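Local coordinates for BAT-2 beta-lactamase (Bacillus atrophaeus, PDB 6W5G), which probably hydrolyses the beta-lactam ring of antibiotics, as a class D serine beta-lactamase from a Gram-positive bacterium, at residues E41-R46 and F240-D245; D45-F50 and I62-R67; K69-P74 and P172-D177. All coordinates share one frame; numbering follows the deposited sequence. Where two conformers were deposited one is given.

Interaction 1. Residues E41-R46 and F240-D245; sequences EFFKDR and FVTNVD
Phe43 is the first residue of 41-46 to touch strand 236-244, and it does so with the far end of its ring. Here the loop before strand 48-54 turns in against the C-terminal end of that inner strand, just before helix 248-261. Phe43 CZ lies 4.4 Å from the methyl CG2 of Thr242, and Phe43 CE1 stands at a similar distance from CG2 of Val244, both methyls meeting the ring obliquely. Elsewhere the ring stacks with Tyr63 and touches Ile254 of the helix. From Phe43 the chain reverses through a type II beta turn, closed by a bond of 3.0 Å from Arg46 N to Phe43 O. Within the turn, the carbonyl O of Asp45 accepts from a water that also donates to Asp245 OD2. Arg46 completes the contact. Its extended chain lays Arg46 CD 4.1 Å from CG2 of Val244, and Asp245 OD1 comes within 3.8 Å of Arg46 CA. Further out, a second water accepts from Arg46 NH1 at 2.9 Å and donates to Asp245 OD1 at 2.8 Å. The two charged groups thus meet through water, Arg46 NH1 and Asp245 OD1 being 5.4 Å apart. Asp245 OD1 also accepts from the backbone N of Asp47. Buried apolar contacts at the Phe43 ring, with no direct hydrogen bond between the segments, give way to a water-bridged outer end at Arg46 and Asp245, where water probably mediates much of the arginine-carboxylate attraction.

Interaction 2. Residues D45-F50 and I62-R67; sequences DRDGTF and IYNESR
Phe50 and Tyr63 form an antiparallel hydrogen-bonded pair, with CA atoms 5.0 Å apart, within the beta hairpin that strands 48-54 and 59-63 make at the edge of the six-stranded antiparallel sheet. The bond from Tyr63 N to Phe50 O is short and nearly straight, 2.8 Å with 172° at the hydrogen, whereas the return bond from Phe50 N to Tyr63 O is longer. Tyr63 O has a second donor, the hydroxyl OG1 of Thr49, which approaches to 2.7 Å nearly along the C=O axis. Thr49 reaches it because OG1 stands anti to its own backbone N (chi1 -180°), and its methyl CG2 then rests near CG of Arg67. Beyond the pair, the ring of Tyr63 presents its edge to Thr49 CA and Phe50 N, and a water joins its OH to Arg46 O and Gly48 N.

Where the strand ends, Asn64 caps the short helix 65-68: OD1 accepts from Arg67 N at 3.2 Å. The other end of the same amide reaches back across the hairpin, Asn64 ND2 donating to Gly48 O at 3.0 Å from well above the carbonyl plane. Arg67 stretches along Gly48, its CD 3.7 Å from the glycine CA, and NH2 makes a salt bridge of 3.0 Å with Asp47 OD1. That carboxylate is met from above its plane, the two flat groups are turned 63° apart, and a single hydrogen bond, from NH2, joins them. Arg67 NE instead goes to Asn243 OD1. A water between Asp47 OD1 and Asn64 ND2 completes the network. Chemically, Asn64 spends both ends of its amide coupling helix start to strand, while Asp47 probably helps balance the charge of an arginine that also bonds Asn243 of strand 236-244.

Interaction 3. Residues K69-P74 and P172-D177; sequences KERQTP and PLEEKD
Arg71 and Glu174 meet side-on, guanidinium edge to carboxylate, in a two-bonded salt bridge. Arg71 NE donates to Glu174 OE1 at 2.9 Å and Arg71 NH2 to Glu174 OE2 at 2.8 Å, each using the syn lone pair of its oxygen, and the two planes lie only 28° apart. OE1 also accepts from Ser171 N, the N3-to-N-cap half of a capping box at the start of helix 172-184, so the acid serves both the helix end and the loop. Lys69 and Leu173 run alongside each other, pointing the same way, with Lys69 CG 3.8 Å from Leu173 CD1. Gln72 crosses Pro172 at about a right angle, setting NE2 3.7 Å from the ring atom CD; that nitrogen donates to Glu70 O at 3.2 Å and to Asn243 OD1. Further on, Pro74 CB touches Glu175 OE2, whose polar partner is the hydroxyl of Thr77. This last step places the contact: the loop 69-74 leads into the S-x-x-K motif of serine beta-lactamases, here Ser-Thr-Phe-Lys with Thr77 second and ending in Lys79, carboxylated as is characteristic of class D enzymes, and the first turn of helix 172-184 packs against this loop just before the motif.

How the interactions relate
Interactions 1 and 2 are near neighbours, their centres about 6 Å apart. They share Asp45 and Arg46 and build onto adjacent strands of one sheet, linked by Asn243 O and Thr49 N at 2.8 Å. Interaction 3, whose loop 69-74 runs on along the chain into the motif with the carboxylated Lys79, has its centre about 14 Å from the first and 12 Å from the second. Asn243 joins all three, because one oxygen serves two side chains: OD1 of Asn243 is 2.7 Å from Arg67 NE and 3.0 Å from Gln72 NE2. Pro172 adds apolar contact, its CG lying 3.8 Å from Thr49 CG2. One buried amide thus connects an inner strand, the helix that follows the hairpin, and the loop leading to the S-x-x-K motif.

Interaction 1. Residues E41-R46 and F240-D245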
loop_
_atom_site.group_PDB
_atom_site.type_symbol
_atom_site.label_atom_id
_atom_site.label_comp_id
_atom_site.label_asym_id
_atom_site.label_seq_id
_atom_site.Cartn_x
_atom_site.Cartn_y
_atom_site.Cartn_z
ATOM N N GLU A 41 21.109 4.259 9.083
ATOM C CA GLU A 41 20.824 5.419 9.918
ATOM C C GLU A 41 19.334 5.625 10.146
ATOM O O GLU A 41 18.951 6.217 11.161
ATOM C CB GLU A 41 21.474 6.685 9.342
ATOM C CG GLU A 41 20.899 7.184 8.009
ATOM C CD GLU A 41 21.623 6.616 6.788
ATOM O OE1 GLU A 41 21.920 5.400 6.773
ATOM O OE2 GLU A 41 21.900 7.390 5.845
ATOM N N PHE A 42 18.480 5.140 9.249
ATOM C CA PHE A 42 17.053 5.387 9.395
ATOM C C PHE A 42 16.343 4.327 10.218
ATOM O O PHE A 42 15.160 4.500 10.536
ATOM C CB PHE A 42 16.400 5.570 8.024
ATOM C CG PHE A 42 17.015 6.680 7.234
ATOM C CD1 PHE A 42 16.872 7.998 7.652
ATOM C CD2 PHE A 42 17.766 6.416 6.097
ATOM C CE1 PHE A 42 17.443 9.030 6.941
ATOM C CE2 PHE A 42 18.336 7.447 5.381
ATOM C CZ PHE A 42 18.175 8.756 5.802
ATOM N N PHE A 43 17.038 3.256 10.595
ATOM C CA PHE A 43 16.445 2.183 11.383
ATOM C C PHE A 43 17.089 2.039 12.756
ATOM O O PHE A 43 16.904 1.015 13.416
ATOM C CB PHE A 43 16.462 0.866 10.607
ATOM C CG PHE A 43 15.505 0.836 9.449
ATOM C CD1 PHE A 43 14.189 0.427 9.632
ATOM C CD2 PHE A 43 15.912 1.221 8.180
ATOM C CE1 PHE A 43 13.294 0.392 8.565
ATOM C CE2 PHE A 43 15.029 1.188 7.110
ATOM C CZ PHE A 43 13.714 0.774 7.303
ATOM N N LYS A 44 17.837 3.044 13.201
ATOM C CA LYS A 44 18.417 2.987 14.537
ATOM C C LYS A 44 17.314 2.952 15.590
ATOM O O LYS A 44 16.367 3.742 15.549
ATOM C CB LYS A 44 19.332 4.188 14.766
ATOM C CG LYS A 44 20.455 4.331 13.751
ATOM C CD LYS A 44 21.379 5.482 14.136
ATOM C CE LYS A 44 21.248 6.667 13.195
ATOM N NZ LYS A 44 20.078 7.520 13.523
ATOM N N ASP A 45 17.430 2.015 16.530
ATOM C CA ASP A 45 16.442 1.795 17.592
ATOM C C ASP A 45 15.085 1.367 17.056
ATOM O O ASP A 45 14.081 1.472 17.764
ATOM C CB ASP A 45 16.285 3.009 18.520
ATOM C CG ASP A 45 17.608 3.558 18.987
ATOM O OD1 ASP A 45 18.489 2.744 19.343
ATOM O OD2 ASP A 45 17.762 4.799 19.010
ATOM N N ARG A 46 15.032 0.884 15.816
ATOM C CA ARG A 46 13.804 0.391 15.218
ATOM C C ARG A 46 14.009 -1.043 14.755
ATOM O O ARG A 46 15.136 -1.493 14.528
ATOM C CB ARG A 46 13.381 1.240 14.012
ATOM C CG ARG A 46 13.170 2.717 14.320
ATOM C CD ARG A 46 12.531 3.418 13.126
ATOM N NE ARG A 46 12.267 4.842 13.344
ATOM C CZ ARG A 46 11.205 5.324 13.985
ATOM N NH1 ARG A 46 10.298 4.505 14.498
ATOM N NH2 ARG A 46 11.048 6.633 14.116
ATOM N N PHE A 240 9.081 0.349 -3.796
ATOM C CA PHE A 240 9.592 0.286 -2.434
ATOM C C PHE A 240 8.560 -0.302 -1.483
ATOM O O PHE A 240 7.346 -0.213 -1.701
ATOM C CB PHE A 240 10.044 1.667 -1.921
ATOM C CG PHE A 240 8.966 2.709 -1.998
ATOM C CD1 PHE A 240 7.929 2.743 -1.065
ATOM C CD2 PHE A 240 8.981 3.652 -3.015
ATOM C CE1 PHE A 240 6.918 3.680 -1.166
ATOM C CE2 PHE A 240 7.981 4.602 -3.110
ATOM C CZ PHE A 240 6.957 4.622 -2.179
ATOM N N VAL A 241 9.067 -0.895 -0.410
ATOM C CA VAL A 241 8.252 -1.315 0.723
ATOM C C VAL A 241 9.032 -1.005 1.989
ATOM O O VAL A 241 10.192 -1.411 2.118
ATOM C CB VAL A 241 7.933 -2.821 0.671
ATOM C CG1 VAL A 241 7.378 -3.299 2.017
ATOM C CG2 VAL A 241 6.962 -3.132 -0.462
ATOM N N THR A 242 8.403 -0.293 2.920
ATOM C CA THR A 242 8.927 -0.133 4.268
ATOM C C THR A 242 7.938 -0.763 5.234
ATOM O O THR A 242 6.726 -0.565 5.098
ATOM C CB THR A 242 9.126 1.343 4.593
ATOM O OG1 THR A 242 10.104 1.882 3.697
ATOM C CG2 THR A 242 9.608 1.514 6.028
ATOM N N ASN A 243 8.455 -1.531 6.194
ATOM C CA ASN A 243 7.637 -2.215 7.186
ATOM C C ASN A 243 8.420 -2.146 8.487
ATOM O O ASN A 243 9.609 -2.460 8.504
ATOM C CB ASN A 243 7.386 -3.665 6.731
ATOM C CG ASN A 243 6.910 -4.572 7.847
ATOM O OD1 ASN A 243 7.705 -5.270 8.464
ATOM N ND2 ASN A 243 5.602 -4.615 8.067
ATOM N N VAL A 244 7.785 -1.700 9.571
ATOM C CA VAL A 244 8.536 -1.297 10.756
ATOM C C VAL A 244 7.641 -1.430 11.979
ATOM O O VAL A 244 6.412 -1.425 11.874
ATOM C CB VAL A 244 9.072 0.151 10.582
ATOM C CG1 VAL A 244 7.905 1.158 10.497
ATOM C CG2 VAL A 244 10.071 0.521 11.681
ATOM N N ASP A 245 8.266 -1.544 13.155
ATOM C CA ASP A 245 7.554 -1.619 14.428
ATOM C C ASP A 245 7.162 -0.234 14.934
ATOM O O ASP A 245 7.456 0.134 16.077
ATOM C CB ASP A 245 8.366 -2.411 15.459
ATOM C CG ASP A 245 9.662 -1.708 15.887
ATOM O OD1 ASP A 245 10.181 -0.864 15.127
ATOM O OD2 ASP A 245 10.164 -2.017 16.996
HETATM O O HOH W 1 12.358 -1.052 18.131
HETATM O O HOH W 2 10.368 1.862 15.573
#

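Interaction 2. Residues D45-F50 and I62-R67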
loop_
_atom_site.group_PDB
_atom_site.type_symbol
_atom_site.label_atom_id
_atom_site.label_comp_id
_atom_site.label_asym_id
_atom_site.label_seq_id
_atom_site.Cartn_x
_atom_site.Cartn_y
_atom_site.Cartn_z
ATOM N N ASP A 45 17.430 2.015 16.530
ATOM C CA ASP A 45 16.442 1.795 17.592
ATOM C C ASP A 45 15.085 1.367 17.056
ATOM O O ASP A 45 14.081 1.472 17.764
ATOM C CB ASP A 45 16.285 3.009 18.520
ATOM C CG ASP A 45 17.608 3.558 18.987
ATOM O OD1 ASP A 45 18.489 2.744 19.343
ATOM O OD2 ASP A 45 17.762 4.799 19.010
ATOM N N ARG A 46 15.032 0.884 15.816
ATOM C CA ARG A 46 13.804 0.391 15.218
ATOM C C ARG A 46 14.009 -1.043 14.755
ATOM O O ARG A 46 15.136 -1.493 14.528
ATOM C CB ARG A 46 13.381 1.240 14.012
ATOM C CG ARG A 46 13.170 2.717 14.320
ATOM C CD ARG A 46 12.531 3.418 13.126
ATOM N NE ARG A 46 12.267 4.842 13.344
ATOM C CZ ARG A 46 11.205 5.324 13.985
ATOM N NH1 ARG A 46 10.298 4.505 14.498
ATOM N NH2 ARG A 46 11.048 6.633 14.116
ATOM N N ASP A 47 12.901 -1.761 14.630
ATOM C CA ASP A 47 12.876 -3.110 14.069
ATOM C C ASP A 47 12.090 -2.987 12.768
ATOM O O ASP A 47 10.859 -2.906 12.787
ATOM C CB ASP A 47 12.183 -4.051 15.052
ATOM C CG ASP A 47 12.359 -5.521 14.705
ATOM O OD1 ASP A 47 12.277 -5.883 13.518
ATOM O OD2 ASP A 47 12.567 -6.328 15.637
ATOM N N GLY A 48 12.797 -2.929 11.636
ATOM C CA GLY A 48 12.116 -2.730 10.373
ATOM C C GLY A 48 12.875 -3.313 9.203
ATOM O O GLY A 48 14.013 -3.775 9.326
ATOM N N THR A 49 12.213 -3.282 8.050
ATOM C CA THR A 49 12.791 -3.722 6.794
ATOM C C THR A 49 12.508 -2.680 5.716
ATOM O O THR A 49 11.506 -1.956 5.770
ATOM C CB THR A 49 12.260 -5.119 6.397
ATOM O OG1 THR A 49 12.847 -5.530 5.158
ATOM C CG2 THR A 49 10.744 -5.118 6.269
ATOM N N PHE A 50 13.418 -2.595 4.748
ATOM C CA PHE A 50 13.273 -1.718 3.595
ATOM C C PHE A 50 13.656 -2.489 2.341
ATOM O O PHE A 50 14.701 -3.149 2.306
ATOM C CB PHE A 50 14.155 -0.467 3.714
ATOM C CG PHE A 50 14.018 0.473 2.551
ATOM C CD1 PHE A 50 12.839 1.172 2.352
ATOM C CD2 PHE A 50 15.055 0.643 1.640
ATOM C CE1 PHE A 50 12.690 2.034 1.274
ATOM C CE2 PHE A 50 14.919 1.514 0.559
ATOM C CZ PHE A 50 13.732 2.211 0.379
ATOM N N ILE A 62 17.674 -5.033 -0.193
ATOM C CA ILE A 62 16.899 -5.413 0.985
ATOM C C ILE A 62 17.703 -5.100 2.238
ATOM O O ILE A 62 18.845 -5.558 2.379
ATOM C CB ILE A 62 16.505 -6.898 0.970
ATOM C CG1 ILE A 62 15.709 -7.245 -0.286
ATOM C CG2 ILE A 62 15.694 -7.245 2.210
ATOM C CD1 ILE A 62 15.517 -8.749 -0.474
ATOM N N TYR A 63 17.108 -4.325 3.142
ATOM C CA TYR A 63 17.592 -4.170 4.507
ATOM C C TYR A 63 16.733 -5.050 5.408
ATOM O O TYR A 63 15.501 -4.953 5.370
ATOM C CB TYR A 63 17.469 -2.708 4.955
ATOM C CG TYR A 63 17.702 -2.504 6.436
ATOM C CD1 TYR A 63 18.990 -2.367 6.945
ATOM C CD2 TYR A 63 16.637 -2.446 7.326
ATOM C CE1 TYR A 63 19.208 -2.185 8.298
ATOM C CE2 TYR A 63 16.847 -2.278 8.681
ATOM C CZ TYR A 63 18.134 -2.149 9.162
ATOM O OH TYR A 63 18.349 -1.965 10.510
ATOM N N ASN A 64 17.381 -5.902 6.212
ATOM C CA ASN A 64 16.712 -6.823 7.136
ATOM C C ASN A 64 15.874 -7.860 6.379
ATOM O O ASN A 64 14.645 -7.833 6.376
ATOM C CB ASN A 64 15.877 -6.095 8.201
ATOM C CG ASN A 64 15.426 -7.022 9.317
ATOM O OD1 ASN A 64 15.600 -8.243 9.228
ATOM N ND2 ASN A 64 14.848 -6.450 10.375
ATOM N N GLU A 65 16.583 -8.805 5.764
ATOM C CA GLU A 65 15.897 -9.800 4.947
ATOM C C GLU A 65 15.004 -10.712 5.781
ATOM O O GLU A 65 13.976 -11.188 5.284
ATOM C CB GLU A 65 16.894 -10.612 4.126
ATOM C CG GLU A 65 16.190 -11.462 3.087
ATOM C CD GLU A 65 17.129 -12.130 2.110
ATOM O OE1 GLU A 65 18.363 -12.028 2.268
ATOM O OE2 GLU A 65 16.622 -12.773 1.176
ATOM N N SER A 66 15.372 -10.970 7.039
ATOM C CA SER A 66 14.548 -11.829 7.884
ATOM C C SER A 66 13.156 -11.241 8.072
ATOM O O SER A 66 12.147 -11.945 7.943
ATOM C CB SER A 66 15.228 -12.043 9.233
ATOM O OG SER A 66 16.436 -12.764 9.076
ATOM N N ARG A 67 13.081 -9.945 8.380
ATOM C CA ARG A 67 11.773 -9.320 8.515
ATOM C C ARG A 67 11.081 -9.174 7.164
ATOM O O ARG A 67 9.846 -9.250 7.089
ATOM C CB ARG A 67 11.907 -7.964 9.212
ATOM C CG ARG A 67 10.577 -7.393 9.660
ATOM C CD ARG A 67 10.707 -6.100 10.449
ATOM N NE ARG A 67 9.369 -5.549 10.629
ATOM C CZ ARG A 67 8.728 -5.425 11.787
ATOM N NH1 ARG A 67 7.490 -4.963 11.786
ATOM N NH2 ARG A 67 9.309 -5.745 12.941
HETATM O O HOH W 3 15.939 -2.712 12.063
HETATM O O HOH W 4 13.623 -7.896 12.665
#

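Interaction 3. Residues K69-P74 and P172-D177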
loop_
_atom_site.group_PDB
_atom_site.type_symbol
_atom_site.label_atom_id
_atom_site.label_comp_id
_atom_site.label_asym_id
_atom_site.label_seq_id
_atom_site.Cartn_x
_atom_site.Cartn_y
_atom_site.Cartn_z
ATOM N N LYS A 69 10.861 -11.246 4.892
ATOM C CA LYS A 69 10.211 -12.514 4.578
ATOM C C LYS A 69 9.058 -12.860 5.515
ATOM O O LYS A 69 8.356 -13.846 5.264
ATOM C CB LYS A 69 11.240 -13.657 4.605
ATOM C CG LYS A 69 12.265 -13.591 3.484
ATOM C CD LYS A 69 13.363 -14.622 3.683
ATOM C CE LYS A 69 14.303 -14.676 2.483
ATOM N NZ LYS A 69 15.295 -15.786 2.607
ATOM N N GLU A 70 8.844 -12.086 6.575
ATOM C CA GLU A 70 7.871 -12.413 7.613
ATOM C C GLU A 70 6.483 -11.933 7.198
ATOM O O GLU A 70 6.265 -10.729 7.018
ATOM C CB GLU A 70 8.279 -11.715 8.904
ATOM C CG GLU A 70 7.511 -12.101 10.140
ATOM C CD GLU A 70 8.194 -11.579 11.400
ATOM O OE1 GLU A 70 9.254 -10.920 11.264
ATOM O OE2 GLU A 70 7.676 -11.821 12.513
ATOM N N ARG A 71 5.536 -12.862 7.080
ATOM C CA ARG A 71 4.165 -12.472 6.758
ATOM C C ARG A 71 3.521 -11.723 7.923
ATOM O O ARG A 71 3.592 -12.159 9.078
ATOM C CB ARG A 71 3.327 -13.693 6.394
ATOM C CG ARG A 71 3.583 -14.158 4.984
ATOM C CD ARG A 71 2.560 -15.177 4.545
ATOM N NE ARG A 71 2.647 -15.429 3.114
ATOM C CZ ARG A 71 2.146 -16.498 2.507
ATOM N NH1 ARG A 71 1.521 -17.446 3.207
ATOM N NH2 ARG A 71 2.280 -16.618 1.196
ATOM N N GLN A 72 2.896 -10.585 7.615
ATOM C CA GLN A 72 2.303 -9.714 8.621
ATOM C C GLN A 72 0.966 -9.201 8.111
ATOM O O GLN A 72 0.673 -9.260 6.915
ATOM C CB GLN A 72 3.234 -8.544 8.954
ATOM C CG GLN A 72 4.617 -9.000 9.436
ATOM C CD GLN A 72 5.619 -7.880 9.439
ATOM O OE1 GLN A 72 5.430 -6.866 10.122
ATOM N NE2 GLN A 72 6.690 -8.040 8.662
ATOM N N THR A 73 0.142 -8.711 9.028
ATOM C CA THR A 73 -1.170 -8.223 8.617
ATOM C C THR A 73 -1.010 -6.939 7.797
ATOM O O THR A 73 -0.200 -6.071 8.143
ATOM C CB THR A 73 -2.085 -8.015 9.837
ATOM O OG1 THR A 73 -1.500 -7.065 10.744
ATOM C CG2 THR A 73 -2.295 -9.348 10.568
ATOM N N PRO A 74 -1.739 -6.800 6.682
ATOM C CA PRO A 74 -1.439 -5.700 5.749
ATOM C C PRO A 74 -1.994 -4.347 6.171
ATOM O O PRO A 74 -1.516 -3.322 5.659
ATOM C CB PRO A 74 -2.080 -6.165 4.430
ATOM C CG PRO A 74 -3.216 -7.061 4.882
ATOM C CD PRO A 74 -2.684 -7.776 6.107
ATOM N N PRO A 172 6.536 -8.369 3.593
ATOM C CA PRO A 172 7.025 -7.192 2.860
ATOM C C PRO A 172 7.507 -7.506 1.449
ATOM O O PRO A 172 7.222 -6.729 0.527
ATOM C CB PRO A 172 8.126 -6.650 3.785
ATOM C CG PRO A 172 7.631 -7.012 5.161
ATOM C CD PRO A 172 6.998 -8.373 4.995
ATOM N N LEU A 173 8.213 -8.629 1.246
ATOM C CA LEU A 173 8.644 -8.985 -0.105
ATOM C C LEU A 173 7.454 -9.299 -1.003
ATOM O O LEU A 173 7.447 -8.924 -2.183
ATOM C CB LEU A 173 9.625 -10.158 -0.068
ATOM C CG LEU A 173 11.051 -9.783 0.352
ATOM C CD1 LEU A 173 11.841 -11.012 0.773
ATOM C CD2 LEU A 173 11.772 -9.051 -0.784
ATOM N N GLU A 174 6.439 -9.980 -0.464
ATOM C CA GLU A 174 5.231 -10.245 -1.239
ATOM C C GLU A 174 4.485 -8.954 -1.575
ATOM O O GLU A 174 3.914 -8.832 -2.668
ATOM C CB GLU A 174 4.330 -11.220 -0.480
ATOM C CG GLU A 174 4.872 -12.636 -0.447
ATOM C CD GLU A 174 4.099 -13.574 0.474
ATOM O OE1 GLU A 174 3.561 -13.140 1.514
ATOM O OE2 GLU A 174 4.045 -14.779 0.161
ATOM N N GLU A 175 4.467 -7.982 -0.650
ATOM C CA GLU A 175 3.896 -6.674 -0.970
ATOM C C GLU A 175 4.677 -5.999 -2.094
ATOM O O GLU A 175 4.081 -5.404 -3.003
ATOM C CB GLU A 175 3.859 -5.779 0.274
ATOM C CG GLU A 175 2.795 -6.188 1.302
ATOM C CD GLU A 175 1.678 -5.163 1.477
ATOM O OE1 GLU A 175 1.456 -4.330 0.561
ATOM O OE2 GLU A 175 0.998 -5.224 2.536
ATOM N N LYS A 176 6.010 -6.104 -2.062
ATOM C CA LYS A 176 6.814 -5.527 -3.136
ATOM C C LYS A 176 6.458 -6.163 -4.469
ATOM O O LYS A 176 6.309 -5.463 -5.478
ATOM C CB LYS A 176 8.305 -5.705 -2.835
ATOM C CG LYS A 176 9.244 -5.163 -3.915
ATOM C CD LYS A 176 9.644 -6.239 -4.927
ATOM C CE LYS A 176 10.448 -7.345 -4.292
ATOM N NZ LYS A 176 10.842 -8.384 -5.300
ATOM N N ASP A 177 6.318 -7.495 -4.491
ATOM C CA ASP A 177 5.955 -8.178 -5.727
ATOM C C ASP A 177 4.588 -7.731 -6.219
ATOM O O ASP A 177 4.398 -7.509 -7.420
ATOM C CB ASP A 177 5.963 -9.695 -5.526
ATOM C CG ASP A 177 7.361 -10.255 -5.369
ATOM O OD1 ASP A 177 8.333 -9.600 -5.808
ATOM O OD2 ASP A 177 7.481 -11.364 -4.817
#